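Local coordinates for protein shikimate dehydrogenase (NADP(+)) (Peptoclostridium difficile, PDB 5DZS) that probably catalyses the reversible NADPH-linked reduction of 3-dehydroshikimate to shikimate, the fourth of seven steps leading to chorismate, at residues V15-F24 and L236-W247. Residues are numbered along the deposited sequence; the frame is centred on the assembly and turned at random.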
# COMPACT_ATOMS: atom_id res chain seq x y z
N VAL B 15 9.62 -0.47 22.69
CA VAL B 15 10.39 0.62 22.07
C VAL B 15 9.61 1.18 20.87
O VAL B 15 10.06 2.12 20.24
CB VAL B 15 11.80 0.20 21.62
CG1 VAL B 15 12.61 -0.27 22.82
CG2 VAL B 15 11.77 -0.86 20.53
N SER B 16 8.45 0.62 20.54
CA SER B 16 7.69 1.12 19.38
C SER B 16 7.30 2.59 19.45
O SER B 16 7.40 3.29 18.45
CB SER B 16 6.46 0.24 19.08
OG SER B 16 6.92 -1.01 18.59
N PRO B 17 6.84 3.08 20.61
CA PRO B 17 6.51 4.50 20.60
C PRO B 17 7.71 5.40 20.26
O PRO B 17 7.55 6.35 19.52
CB PRO B 17 5.96 4.75 22.02
CG PRO B 17 5.42 3.41 22.44
CD PRO B 17 6.40 2.43 21.86
N GLN B 18 8.90 5.05 20.73
CA GLN B 18 10.10 5.84 20.43
C GLN B 18 10.45 5.76 18.94
O GLN B 18 10.80 6.76 18.33
CB GLN B 18 11.29 5.37 21.27
CG GLN B 18 12.54 6.21 21.06
CD GLN B 18 13.74 5.74 21.87
OE1 GLN B 18 13.76 4.64 22.42
NE2 GLN B 18 14.77 6.59 21.93
N ILE B 19 10.37 4.55 18.35
CA ILE B 19 10.65 4.41 16.94
C ILE B 19 9.69 5.26 16.12
O ILE B 19 10.11 6.01 15.24
CB ILE B 19 10.55 2.92 16.48
CG1 ILE B 19 11.66 2.08 17.14
CG2 ILE B 19 10.59 2.84 14.96
CD1 ILE B 19 11.55 0.58 16.88
N HIS B 20 8.38 5.12 16.37
CA HIS B 20 7.40 5.91 15.62
C HIS B 20 7.59 7.41 15.79
O HIS B 20 7.42 8.16 14.83
CB HIS B 20 5.97 5.46 15.94
CG HIS B 20 5.61 4.14 15.34
ND1 HIS B 20 5.09 4.01 14.08
CD2 HIS B 20 5.69 2.88 15.84
CE1 HIS B 20 4.86 2.74 13.82
NE2 HIS B 20 5.20 2.03 14.88
N LYS B 21 7.93 7.85 17.00
CA LYS B 21 8.23 9.28 17.25
C LYS B 21 9.34 9.74 16.32
O LYS B 21 9.22 10.77 15.67
CB LYS B 21 8.66 9.51 18.70
CG LYS B 21 9.07 10.95 18.99
CD LYS B 21 9.47 11.14 20.45
CE LYS B 21 9.77 12.59 20.80
NZ LYS B 21 8.62 13.51 20.58
N ARG B 22 10.42 8.97 16.25
CA ARG B 22 11.54 9.30 15.37
C ARG B 22 11.14 9.36 13.90
O ARG B 22 11.60 10.23 13.16
CB ARG B 22 12.69 8.31 15.59
CG ARG B 22 13.45 8.55 16.88
CD ARG B 22 14.19 9.88 16.80
NE ARG B 22 15.02 10.16 17.97
CZ ARG B 22 16.28 9.79 18.10
NH1 ARG B 22 16.94 10.11 19.21
NH2 ARG B 22 16.89 9.10 17.14
N VAL B 23 10.27 8.44 13.46
CA VAL B 23 9.84 8.44 12.07
C VAL B 23 9.03 9.68 11.77
O VAL B 23 9.27 10.37 10.76
CB VAL B 23 9.04 7.17 11.71
CG1 VAL B 23 8.64 7.22 10.25
CG2 VAL B 23 9.87 5.96 11.96
N PHE B 24 8.10 10.04 12.67
CA PHE B 24 7.31 11.25 12.48
C PHE B 24 8.23 12.47 12.44
O PHE B 24 8.04 13.39 11.62
CB PHE B 24 6.27 11.51 13.60
CG PHE B 24 5.19 10.47 13.70
CD1 PHE B 24 4.55 9.98 12.57
CD2 PHE B 24 4.72 10.08 14.97
CE1 PHE B 24 3.52 9.06 12.67
CE2 PHE B 24 3.71 9.16 15.07
CZ PHE B 24 3.10 8.64 13.94
N LEU B 236 12.01 -4.38 13.93
CA LEU B 236 11.07 -3.46 14.57
C LEU B 236 11.04 -2.10 13.85
O LEU B 236 10.00 -1.48 13.70
CB LEU B 236 11.41 -3.25 16.05
CG LEU B 236 11.18 -4.44 16.97
CD1 LEU B 236 11.62 -4.10 18.38
CD2 LEU B 236 9.72 -4.88 16.97
N VAL B 237 12.19 -1.60 13.45
CA VAL B 237 12.24 -0.32 12.77
C VAL B 237 11.61 -0.46 11.37
O VAL B 237 10.82 0.39 10.94
CB VAL B 237 13.68 0.23 12.69
CG1 VAL B 237 13.69 1.54 11.93
CG2 VAL B 237 14.25 0.43 14.07
N GLY B 238 11.95 -1.52 10.65
CA GLY B 238 11.35 -1.71 9.33
C GLY B 238 9.85 -1.83 9.38
O GLY B 238 9.15 -1.25 8.53
N GLN B 239 9.35 -2.60 10.35
CA GLN B 239 7.88 -2.73 10.49
C GLN B 239 7.22 -1.40 10.84
O GLN B 239 6.08 -1.11 10.38
CB GLN B 239 7.58 -3.75 11.54
CG GLN B 239 7.97 -5.11 11.11
CD GLN B 239 7.58 -6.12 12.16
OE1 GLN B 239 8.05 -6.08 13.32
NE2 GLN B 239 6.72 -7.03 11.76
N ALA B 240 7.87 -0.56 11.63
CA ALA B 240 7.29 0.73 11.97
C ALA B 240 7.15 1.58 10.69
O ALA B 240 6.13 2.24 10.45
CB ALA B 240 8.10 1.47 13.01
N ILE B 241 8.19 1.56 9.86
CA ILE B 241 8.19 2.34 8.62
C ILE B 241 7.14 1.80 7.64
O ILE B 241 6.39 2.59 7.04
CB ILE B 241 9.62 2.38 8.02
CG1 ILE B 241 10.52 3.23 8.93
CG2 ILE B 241 9.62 2.94 6.59
CD1 ILE B 241 12.00 3.11 8.62
N LYS B 242 7.04 0.49 7.50
CA LYS B 242 6.02 -0.08 6.63
C LYS B 242 4.62 0.29 7.13
O LYS B 242 3.73 0.60 6.34
CB LYS B 242 6.20 -1.60 6.54
CG LYS B 242 5.22 -2.29 5.60
CD LYS B 242 5.37 -1.85 4.15
CE LYS B 242 6.72 -2.18 3.53
NZ LYS B 242 6.90 -1.72 2.10
N SER B 243 4.42 0.24 8.46
CA SER B 243 3.13 0.64 9.00
C SER B 243 2.83 2.10 8.62
O SER B 243 1.69 2.42 8.24
CB SER B 243 3.08 0.52 10.52
OG SER B 243 3.16 -0.82 10.96
N GLN B 244 3.83 2.96 8.76
CA GLN B 244 3.67 4.36 8.41
C GLN B 244 3.33 4.55 6.93
O GLN B 244 2.51 5.42 6.57
CB GLN B 244 4.91 5.13 8.81
CG GLN B 244 5.05 5.28 10.32
CD GLN B 244 3.95 6.15 10.91
OE1 GLN B 244 3.29 6.89 10.20
NE2 GLN B 244 3.76 6.05 12.22
N GLU B 245 3.93 3.73 6.07
CA GLU B 245 3.65 3.81 4.64
C GLU B 245 2.16 3.48 4.40
O GLU B 245 1.48 4.13 3.62
CB GLU B 245 4.52 2.84 3.83
CG GLU B 245 5.98 3.25 3.74
CD GLU B 245 6.78 2.34 2.85
OE1 GLU B 245 7.72 2.83 2.19
OE2 GLU B 245 6.49 1.14 2.77
N ILE B 246 1.68 2.45 5.07
CA ILE B 246 0.28 2.05 4.96
C ILE B 246 -0.68 3.12 5.48
O ILE B 246 -1.65 3.48 4.81
CB ILE B 246 0.05 0.73 5.72
CG1 ILE B 246 0.75 -0.42 4.99
CG2 ILE B 246 -1.46 0.46 5.85
CD1 ILE B 246 0.87 -1.68 5.80
N TRP B 247 -0.36 3.67 6.64
CA TRP B 247 -1.21 4.66 7.29
C TRP B 247 -1.31 5.94 6.48
O TRP B 247 -2.41 6.54 6.41
CB TRP B 247 -0.74 4.95 8.71
CG TRP B 247 -0.93 3.80 9.68
CD1 TRP B 247 -1.92 2.86 9.65
CD2 TRP B 247 -0.14 3.50 10.82
NE1 TRP B 247 -1.77 1.98 10.66
CE2 TRP B 247 -0.70 2.36 11.43
CE3 TRP B 247 1.00 4.07 11.40
CZ2 TRP B 247 -0.16 1.79 12.58
CZ3 TRP B 247 1.52 3.51 12.54
CH2 TRP B 247 0.97 2.38 13.11
O HOH W 1 7.91 -1.65 15.43
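Helix 16-24 and helix 236-247 meet where H20 lies against A240, their axes 9.7 Å apart at closest approach and crossing at -54°. The contact belongs to the two-domain fold of shikimate dehydrogenases: the first helix follows the opening strand of the substrate-binding domain, while the second follows the last strand of the parallel nucleotide-binding sheet and returns to pack on the substrate domain. H20 enters as a knob into the hole formed by A240, S243, Q244 and W247. The methyl CB of A240 sits over one face of the imidazole, a CH-pi contact of 3.7 Å to the ring centroid, while Y33 of strand 31-37 stacks with the same ring. W247 approaches obliquely, its CZ3 3.7 Å from H20 CE1, and its indole NE1 is held by the carbonyl of I88. Toward the N-terminal end of both segments the packing is aliphatic: I19 CD1 reaches both L236 CB and V237 CG2, and V15 CG2 touches L236 CD1. I19 CG2, anti to the backbone N, presses to 3.4 Å from A240 CB, a close methyl-methyl contact. Further along, V23 spreads its two methyls over I241 and Q244. V15, S16 and Q239 are predicted to bind shikimate, so the joint borders the probable substrate pocket; there a water donates to L236 O. Bent at chi2, Q244 brings its amide obliquely to CE1 and CZ of F24, the two planes 83° apart, and in this conformer, one of two modelled, NE2 donates a nearly straight bond (167°) in the imidazole plane to H20 ND1, 3.1 Å away.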